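Local structure of prolyl-tRNA synthetase (Giardia lamblia ATCC 50803, 3IAL) at residues Q320-V325 with D344-S349; D352-Y357 with P363-V368. The protein probably attaches L-proline to its tRNA at the expense of ATP, and is captured here with the prolyl-adenylate intermediate bound. One frame throughout, in Å; residues are numbered along the deposited sequence.

How the contacts relate
Both contacts lie in the anticodon-binding domain, within its five-stranded mixed sheet and the helices packed on it. The chain runs along strand 302-307 and then helix 315-334, which carries 320-325. Strand 340-342 follows, and the loop after it, 344-349, returns to the helix as contact 1. Helix 350-359 comes next and carries 352-357. After a short turn, strand 364-369 packs against it and closes contact 2. The two contacts follow each other in series and neither encloses nor crosses the other. Their centres are about 12 Å apart. They also touch: Val321 and Val325 pack on Val368, and the Lys353 chain runs past Asp345 and Lys348.

Contact 1: Q320-V325 with D344-S349; sequences QVLGKV and DDFSKS
Leu322 and Phe346 meet from opposite directions at the surface of the anticodon-binding domain, an alpha/beta fold with a mixed sheet. Leu322 is on helix 315-334. Phe346 is in the loop between strand 340-342 and helix 350-359. The leucine comes to the edge of the ring, not to a face. Its CD2 lies near the ring plane, 3.8 Å from CZ of Phe346. Leu322 CD1 is almost as near, 4.0 Å from the same CZ, so the two methyls straddle the far corner of the ring. Leu322 CG stands anti to its own carbonyl carbon (chi1 -67°), and this sends the forked end out from the helix. Phe346 has the same kind of first torsion, and its ring reaches back toward the helix.

One face of the Phe346 ring is taken by its own loop: Asp344 O sits 3.3 Å above the ring plane, over the centre. Asp344 CB also skirts the leucine, 4.4 Å from Leu322 CD2. Leu322 and Phe346 both rest on Pro306 of strand 302-307, which joins the helix and the loop to the sheet. The contact is small and apolar. Further along the loop, Ser347 OG is hydrogen-bonded to Asp345 OD1 at 2.7 Å, on the syn side of the carboxylate and 33° out of its plane.

Contact 2: D352-Y357 with P363-V368; sequences DKLYYY and PLRIEV
Leu354 lies against the guanidinium of Arg365, and this packing of two methyls on the face of a charged group makes up most of the meeting between helix 350-359 and strand 364-369. The two side chains cross at about a right angle. Leu354 CD2 is over one face of the guanidinium, offset toward its rim. It is 3.2 Å from Arg365 NE and 3.3 Å from Arg365 CZ, which is tight packing. The other methyl, Leu354 CD1, reaches the far end of the group, 3.6 Å from Arg365 NH2. The two branches thus spread across the flat group. Leu354 also brushes Lys387 in a loop.

In the anticodon-binding domain, strand 364-369 is the middle strand of the five-stranded mixed sheet, and helix 350-359 packs on it. Leu364 and Ile366 make backbone hydrogen bonds to Val303 of strand 302-307, and Arg365 makes one to Val381 of strand 377-382. From the helix, Tyr357 packs on Val303, and its OH is hydrogen-bonded to Asp343 OD2.

Charge is paired along the strand. Arg365 and Glu367 are two residues apart, and Arg365 NE forms a salt bridge with Glu367 OE2 at 2.9 Å. The N-H...O angle is 161°. The acceptor lies close to the guanidinium plane, and the bond uses the anti lone pair of Glu367 OE2. This should help fix the rotation of the guanidinium, with its face turned to Leu354. The chain of Arg365 is extended from CG to NE, which carries the group out from the strand to the helix. Arg365 NH1 also has a long, weak ion pair with Glu358.

Contact 1: Q320-V325 with D344-S349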
ATOM      1  N   GLN B 320      -6.474 -24.538 -32.398  1.00 43.83           N
ATOM      2  CA  GLN B 320      -5.098 -24.211 -32.778  1.00 43.20           C
ATOM      3  C   GLN B 320      -4.802 -22.721 -32.593  1.00 41.79           C
ATOM      4  O   GLN B 320      -3.727 -22.350 -32.127  1.00 40.59           O
ATOM      5  CB  GLN B 320      -4.828 -24.609 -34.232  1.00 43.68           C
ATOM      6  CG  GLN B 320      -4.900 -26.112 -34.497  1.00 44.59           C
ATOM      7  CD  GLN B 320      -4.975 -26.445 -35.976  1.00 44.71           C
ATOM      8  OE1 GLN B 320      -4.536 -25.670 -36.825  1.00 43.39           O
ATOM      9  NE2 GLN B 320      -5.531 -27.608 -36.289  1.00 49.10           N
ATOM     10  N   VAL B 321      -5.756 -21.873 -32.974  1.00 40.62           N
ATOM     11  CA  VAL B 321      -5.611 -20.431 -32.800  1.00 39.26           C
ATOM     12  C   VAL B 321      -5.582 -20.113 -31.316  1.00 39.65           C
ATOM     13  O   VAL B 321      -4.646 -19.474 -30.840  1.00 38.92           O
ATOM     14  CB  VAL B 321      -6.741 -19.650 -33.506  1.00 38.82           C
ATOM     15  CG1 VAL B 321      -6.765 -18.193 -33.063  1.00 33.80           C
ATOM     16  CG2 VAL B 321      -6.577 -19.756 -35.018  1.00 36.65           C
ATOM     17  N   LEU B 322      -6.592 -20.592 -30.590  1.00 40.34           N
ATOM     18  CA  LEU B 322      -6.683 -20.378 -29.147  1.00 41.15           C
ATOM     19  C   LEU B 322      -5.476 -20.976 -28.416  1.00 41.53           C
ATOM     20  O   LEU B 322      -4.985 -20.396 -27.447  1.00 40.99           O
ATOM     21  CB  LEU B 322      -7.994 -20.945 -28.590  1.00 41.56           C
ATOM     22  CG  LEU B 322      -9.285 -20.238 -29.034  1.00 41.78           C
ATOM     23  CD1 LEU B 322     -10.518 -21.006 -28.563  1.00 41.50           C
ATOM     24  CD2 LEU B 322      -9.340 -18.803 -28.534  1.00 41.75           C
ATOM     25  N   GLY B 323      -4.988 -22.115 -28.902  1.00 41.22           N
ATOM     26  CA  GLY B 323      -3.764 -22.723 -28.384  1.00 40.87           C
ATOM     27  C   GLY B 323      -2.523 -21.846 -28.515  1.00 41.45           C
ATOM     28  O   GLY B 323      -1.716 -21.764 -27.586  1.00 43.60           O
ATOM     29  N   LYS B 324      -2.358 -21.192 -29.662  1.00 39.69           N
ATOM     30  CA  LYS B 324      -1.190 -20.338 -29.888  1.00 40.50           C
ATOM     31  C   LYS B 324      -1.299 -19.021 -29.121  1.00 39.99           C
ATOM     32  O   LYS B 324      -0.299 -18.515 -28.619  1.00 38.38           O
ATOM     33  CB  LYS B 324      -0.991 -20.064 -31.382  1.00 42.13           C
ATOM     34  CG  LYS B 324       0.337 -19.383 -31.735  1.00 42.63           C
ATOM     35  CD  LYS B 324       1.555 -20.278 -31.513  1.00 44.41           C
ATOM     36  CE  LYS B 324       1.577 -21.470 -32.461  1.00 45.26           C
ATOM     37  NZ  LYS B 324       2.887 -22.176 -32.419  1.00 48.22           N
ATOM     38  N   VAL B 325      -2.509 -18.467 -29.046  1.00 39.83           N
ATOM     39  CA  VAL B 325      -2.776 -17.292 -28.212  1.00 39.72           C
ATOM     40  C   VAL B 325      -2.293 -17.514 -26.768  1.00 41.64           C
ATOM     41  O   VAL B 325      -1.712 -16.612 -26.166  1.00 41.93           O
ATOM     42  CB  VAL B 325      -4.282 -16.899 -28.254  1.00 39.97           C
ATOM     43  CG1 VAL B 325      -4.656 -15.974 -27.100  1.00 37.14           C
ATOM     44  CG2 VAL B 325      -4.622 -16.248 -29.597  1.00 36.16           C
ATOM     45  N   ASP B 344     -11.494 -13.799 -25.342  1.00 44.79           N
ATOM     46  CA  ASP B 344     -12.051 -14.862 -26.178  1.00 47.15           C
ATOM     47  C   ASP B 344     -13.584 -14.839 -26.255  1.00 47.48           C
ATOM     48  O   ASP B 344     -14.200 -15.875 -26.479  1.00 47.07           O
ATOM     49  CB  ASP B 344     -11.549 -16.236 -25.696  1.00 47.78           C
ATOM     50  CG  ASP B 344     -11.845 -16.503 -24.226  1.00 50.21           C
ATOM     51  OD1 ASP B 344     -12.451 -15.638 -23.547  1.00 52.17           O
ATOM     52  OD2 ASP B 344     -11.456 -17.588 -23.746  1.00 52.62           O
ATOM     53  N   ASP B 345     -14.198 -13.669 -26.070  1.00 49.31           N
ATOM     54  CA  ASP B 345     -15.657 -13.543 -26.183  1.00 51.11           C
ATOM     55  C   ASP B 345     -16.026 -13.347 -27.649  1.00 51.26           C
ATOM     56  O   ASP B 345     -15.950 -12.236 -28.170  1.00 50.34           O
ATOM     57  CB  ASP B 345     -16.197 -12.383 -25.334  1.00 51.70           C
ATOM     58  CG  ASP B 345     -17.728 -12.297 -25.352  1.00 55.95           C
ATOM     59  OD1 ASP B 345     -18.382 -13.234 -25.868  1.00 59.54           O
ATOM     60  OD2 ASP B 345     -18.286 -11.292 -24.851  1.00 57.57           O
ATOM     61  N   PHE B 346     -16.441 -14.429 -28.300  1.00 52.92           N
ATOM     62  CA  PHE B 346     -16.674 -14.425 -29.750  1.00 54.30           C
ATOM     63  C   PHE B 346     -18.020 -13.813 -30.160  1.00 53.57           C
ATOM     64  O   PHE B 346     -18.276 -13.625 -31.351  1.00 53.08           O
ATOM     65  CB  PHE B 346     -16.554 -15.847 -30.314  1.00 55.32           C
ATOM     66  CG  PHE B 346     -15.295 -16.564 -29.890  1.00 57.61           C
ATOM     67  CD1 PHE B 346     -15.357 -17.828 -29.319  1.00 58.93           C
ATOM     68  CD2 PHE B 346     -14.049 -15.960 -30.042  1.00 58.78           C
ATOM     69  CE1 PHE B 346     -14.199 -18.488 -28.923  1.00 60.30           C
ATOM     70  CE2 PHE B 346     -12.888 -16.610 -29.650  1.00 58.54           C
ATOM     71  CZ  PHE B 346     -12.963 -17.876 -29.087  1.00 59.46           C
ATOM     72  N   SER B 347     -18.869 -13.501 -29.181  1.00 53.22           N
ATOM     73  CA  SER B 347     -20.149 -12.839 -29.455  1.00 52.55           C
ATOM     74  C   SER B 347     -19.954 -11.360 -29.820  1.00 51.32           C
ATOM     75  O   SER B 347     -20.668 -10.830 -30.680  1.00 51.21           O
ATOM     76  CB  SER B 347     -21.088 -12.965 -28.250  1.00 52.42           C
ATOM     77  OG  SER B 347     -20.603 -12.243 -27.135  1.00 53.45           O
ATOM     78  N   LYS B 348     -18.989 -10.709 -29.169  1.00 48.49           N
ATOM     79  CA  LYS B 348     -18.702  -9.290 -29.396  1.00 47.61           C
ATOM     80  C   LYS B 348     -17.985  -9.096 -30.730  1.00 43.69           C
ATOM     81  O   LYS B 348     -17.053  -9.829 -31.048  1.00 41.81           O
ATOM     82  CB  LYS B 348     -17.816  -8.719 -28.278  1.00 49.16           C
ATOM     83  CG  LYS B 348     -18.340  -8.898 -26.842  1.00 53.97           C
ATOM     84  CD  LYS B 348     -18.998  -7.636 -26.268  1.00 57.16           C
ATOM     85  CE  LYS B 348     -20.434  -7.462 -26.741  1.00 59.53           C
ATOM     86  NZ  LYS B 348     -21.144  -6.407 -25.960  1.00 60.20           N
ATOM     87  N   SER B 349     -18.405  -8.097 -31.497  1.00 40.71           N
ATOM     88  CA  SER B 349     -17.711  -7.750 -32.734  1.00 39.42           C
ATOM     89  C   SER B 349     -16.342  -7.131 -32.434  1.00 38.58           C
ATOM     90  O   SER B 349     -16.115  -6.607 -31.343  1.00 35.59           O
ATOM     91  CB  SER B 349     -18.549  -6.781 -33.572  1.00 38.38           C
ATOM     92  OG  SER B 349     -18.462  -5.461 -33.071  1.00 36.95           O
TER

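Contact 2: D352-Y357 with P363-V368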
ATOM      1  N   ASP B 352     -16.587  -3.404 -31.405  1.00 40.05           N
ATOM      2  CA  ASP B 352     -16.950  -3.191 -30.005  1.00 40.07           C
ATOM      3  C   ASP B 352     -15.788  -3.525 -29.064  1.00 39.47           C
ATOM      4  O   ASP B 352     -15.572  -2.820 -28.076  1.00 36.65           O
ATOM      5  CB  ASP B 352     -18.194  -4.005 -29.635  1.00 41.43           C
ATOM      6  CG  ASP B 352     -19.431  -3.586 -30.430  1.00 46.42           C
ATOM      7  OD1 ASP B 352     -19.446  -2.463 -30.983  1.00 48.85           O
ATOM      8  OD2 ASP B 352     -20.389  -4.385 -30.505  1.00 52.08           O
ATOM      9  N   LYS B 353     -15.028  -4.574 -29.378  1.00 37.99           N
ATOM     10  CA  LYS B 353     -13.846  -4.908 -28.578  1.00 38.09           C
ATOM     11  C   LYS B 353     -12.806  -3.798 -28.644  1.00 37.35           C
ATOM     12  O   LYS B 353     -12.278  -3.384 -27.617  1.00 37.38           O
ATOM     13  CB  LYS B 353     -13.203  -6.213 -29.030  1.00 37.45           C
ATOM     14  CG  LYS B 353     -13.912  -7.459 -28.563  1.00 39.04           C
ATOM     15  CD  LYS B 353     -13.135  -8.691 -28.981  1.00 39.77           C
ATOM     16  CE  LYS B 353     -13.997  -9.940 -28.898  1.00 43.90           C
ATOM     17  NZ  LYS B 353     -13.298 -11.141 -29.445  1.00 45.90           N
ATOM     18  N   LEU B 354     -12.524  -3.331 -29.860  1.00 36.42           N
ATOM     19  CA  LEU B 354     -11.528  -2.293 -30.088  1.00 36.88           C
ATOM     20  C   LEU B 354     -11.906  -0.994 -29.395  1.00 35.58           C
ATOM     21  O   LEU B 354     -11.075  -0.402 -28.725  1.00 33.25           O
ATOM     22  CB  LEU B 354     -11.320  -2.043 -31.587  1.00 37.39           C
ATOM     23  CG  LEU B 354     -10.655  -3.174 -32.377  1.00 41.24           C
ATOM     24  CD1 LEU B 354     -10.196  -2.683 -33.754  1.00 41.98           C
ATOM     25  CD2 LEU B 354      -9.492  -3.759 -31.602  1.00 41.74           C
ATOM     26  N   TYR B 355     -13.155  -0.566 -29.561  1.00 34.49           N
ATOM     27  CA  TYR B 355     -13.680   0.587 -28.840  1.00 34.71           C
ATOM     28  C   TYR B 355     -13.321   0.526 -27.359  1.00 34.26           C
ATOM     29  O   TYR B 355     -12.801   1.496 -26.802  1.00 32.98           O
ATOM     30  CB  TYR B 355     -15.208   0.672 -28.975  1.00 35.73           C
ATOM     31  CG  TYR B 355     -15.839   1.620 -27.976  1.00 34.85           C
ATOM     32  CD1 TYR B 355     -15.764   3.004 -28.160  1.00 36.45           C
ATOM     33  CD2 TYR B 355     -16.483   1.142 -26.836  1.00 36.23           C
ATOM     34  CE1 TYR B 355     -16.328   3.886 -27.248  1.00 36.59           C
ATOM     35  CE2 TYR B 355     -17.060   2.022 -25.905  1.00 35.56           C
ATOM     36  CZ  TYR B 355     -16.975   3.392 -26.122  1.00 37.34           C
ATOM     37  OH  TYR B 355     -17.529   4.275 -25.226  1.00 37.98           O
ATOM     38  N   TYR B 356     -13.614  -0.619 -26.739  1.00 33.59           N
ATOM     39  CA  TYR B 356     -13.448  -0.804 -25.300  1.00 33.88           C
ATOM     40  C   TYR B 356     -11.978  -0.754 -24.874  1.00 35.57           C
ATOM     41  O   TYR B 356     -11.632  -0.028 -23.949  1.00 37.27           O
ATOM     42  CB  TYR B 356     -14.088  -2.126 -24.856  1.00 33.48           C
ATOM     43  CG  TYR B 356     -13.901  -2.465 -23.390  1.00 33.10           C
ATOM     44  CD1 TYR B 356     -14.727  -1.912 -22.414  1.00 35.83           C
ATOM     45  CD2 TYR B 356     -12.903  -3.348 -22.979  1.00 35.31           C
ATOM     46  CE1 TYR B 356     -14.563  -2.223 -21.065  1.00 35.38           C
ATOM     47  CE2 TYR B 356     -12.723  -3.665 -21.625  1.00 37.56           C
ATOM     48  CZ  TYR B 356     -13.560  -3.099 -20.678  1.00 36.65           C
ATOM     49  OH  TYR B 356     -13.403  -3.406 -19.345  1.00 39.74           O
ATOM     50  N   TYR B 357     -11.126  -1.525 -25.543  1.00 35.03           N
ATOM     51  CA  TYR B 357      -9.707  -1.577 -25.188  1.00 36.26           C
ATOM     52  C   TYR B 357      -8.981  -0.270 -25.481  1.00 36.35           C
ATOM     53  O   TYR B 357      -8.060   0.102 -24.749  1.00 35.71           O
ATOM     54  CB  TYR B 357      -9.007  -2.795 -25.819  1.00 34.41           C
ATOM     55  CG  TYR B 357      -9.545  -4.082 -25.234  1.00 34.25           C
ATOM     56  CD1 TYR B 357      -9.452  -4.327 -23.867  1.00 34.73           C
ATOM     57  CD2 TYR B 357     -10.186  -5.028 -26.024  1.00 32.77           C
ATOM     58  CE1 TYR B 357      -9.957  -5.486 -23.305  1.00 33.59           C
ATOM     59  CE2 TYR B 357     -10.706  -6.195 -25.466  1.00 36.27           C
ATOM     60  CZ  TYR B 357     -10.589  -6.414 -24.099  1.00 35.93           C
ATOM     61  OH  TYR B 357     -11.094  -7.555 -23.507  1.00 36.88           O
ATOM     62  N   PRO B 363      -1.994  -0.447 -23.920  1.00 31.59           N
ATOM     63  CA  PRO B 363      -0.890  -0.085 -24.822  1.00 30.78           C
ATOM     64  C   PRO B 363      -0.850  -0.854 -26.140  1.00 32.27           C
ATOM     65  O   PRO B 363      -0.710  -0.241 -27.199  1.00 32.27           O
ATOM     66  CB  PRO B 363       0.352  -0.400 -23.988  1.00 30.94           C
ATOM     67  CG  PRO B 363      -0.105  -0.182 -22.573  1.00 31.54           C
ATOM     68  CD  PRO B 363      -1.514  -0.659 -22.535  1.00 29.83           C
ATOM     69  N   LEU B 364      -0.986  -2.175 -26.076  1.00 32.86           N
ATOM     70  CA  LEU B 364      -0.840  -3.017 -27.259  1.00 33.17           C
ATOM     71  C   LEU B 364      -1.961  -4.043 -27.358  1.00 32.56           C
ATOM     72  O   LEU B 364      -2.349  -4.652 -26.360  1.00 32.54           O
ATOM     73  CB  LEU B 364       0.501  -3.755 -27.214  1.00 33.14           C
ATOM     74  CG  LEU B 364       1.782  -2.938 -27.361  1.00 34.70           C
ATOM     75  CD1 LEU B 364       3.004  -3.785 -26.997  1.00 36.94           C
ATOM     76  CD2 LEU B 364       1.912  -2.388 -28.765  1.00 38.21           C
ATOM     77  N   ARG B 365      -2.485  -4.235 -28.562  1.00 33.38           N
ATOM     78  CA  ARG B 365      -3.255  -5.444 -28.847  1.00 34.60           C
ATOM     79  C   ARG B 365      -2.561  -6.273 -29.910  1.00 34.38           C
ATOM     80  O   ARG B 365      -1.963  -5.742 -30.852  1.00 36.35           O
ATOM     81  CB  ARG B 365      -4.700  -5.150 -29.259  1.00 36.19           C
ATOM     82  CG  ARG B 365      -4.869  -4.580 -30.642  1.00 38.73           C
ATOM     83  CD  ARG B 365      -6.308  -4.641 -31.100  1.00 37.75           C
ATOM     84  NE  ARG B 365      -6.446  -3.959 -32.380  1.00 38.21           N
ATOM     85  CZ  ARG B 365      -6.516  -2.638 -32.525  1.00 38.14           C
ATOM     86  NH1 ARG B 365      -6.484  -1.836 -31.461  1.00 38.57           N
ATOM     87  NH2 ARG B 365      -6.628  -2.115 -33.740  1.00 39.68           N
ATOM     88  N   ILE B 366      -2.642  -7.583 -29.733  1.00 33.31           N
ATOM     89  CA  ILE B 366      -2.165  -8.527 -30.701  1.00 31.65           C
ATOM     90  C   ILE B 366      -3.396  -9.260 -31.235  1.00 32.56           C
ATOM     91  O   ILE B 366      -4.225  -9.723 -30.456  1.00 32.21           O
ATOM     92  CB  ILE B 366      -1.187  -9.540 -30.069  1.00 31.02           C
ATOM     93  CG1 ILE B 366      -0.015  -8.823 -29.390  1.00 30.57           C
ATOM     94  CG2 ILE B 366      -0.662 -10.519 -31.128  1.00 31.27           C
ATOM     95  CD1 ILE B 366       0.935  -9.758 -28.658  1.00 32.15           C
ATOM     96  N   GLU B 367      -3.518  -9.346 -32.557  1.00 31.37           N
ATOM     97  CA  GLU B 367      -4.592 -10.101 -33.183  1.00 33.07           C
ATOM     98  C   GLU B 367      -3.984 -11.346 -33.809  1.00 32.63           C
ATOM     99  O   GLU B 367      -2.993 -11.263 -34.523  1.00 30.78           O
ATOM    100  CB  GLU B 367      -5.301  -9.261 -34.241  1.00 32.03           C
ATOM    101  CG  GLU B 367      -5.974  -8.011 -33.673  1.00 37.73           C
ATOM    102  CD  GLU B 367      -6.610  -7.129 -34.736  1.00 37.36           C
ATOM    103  OE1 GLU B 367      -6.781  -7.585 -35.880  1.00 40.95           O
ATOM    104  OE2 GLU B 367      -6.953  -5.973 -34.414  1.00 41.48           O
ATOM    105  N   VAL B 368      -4.578 -12.495 -33.505  1.00 33.85           N
ATOM    106  CA  VAL B 368      -4.138 -13.780 -34.014  1.00 33.28           C
ATOM    107  C   VAL B 368      -5.359 -14.487 -34.586  1.00 35.20           C
ATOM    108  O   VAL B 368      -6.350 -14.675 -33.882  1.00 35.89           O
ATOM    109  CB  VAL B 368      -3.544 -14.642 -32.883  1.00 34.76           C
ATOM    110  CG1 VAL B 368      -3.000 -15.947 -33.438  1.00 36.35           C
ATOM    111  CG2 VAL B 368      -2.459 -13.870 -32.113  1.00 30.91           C
TER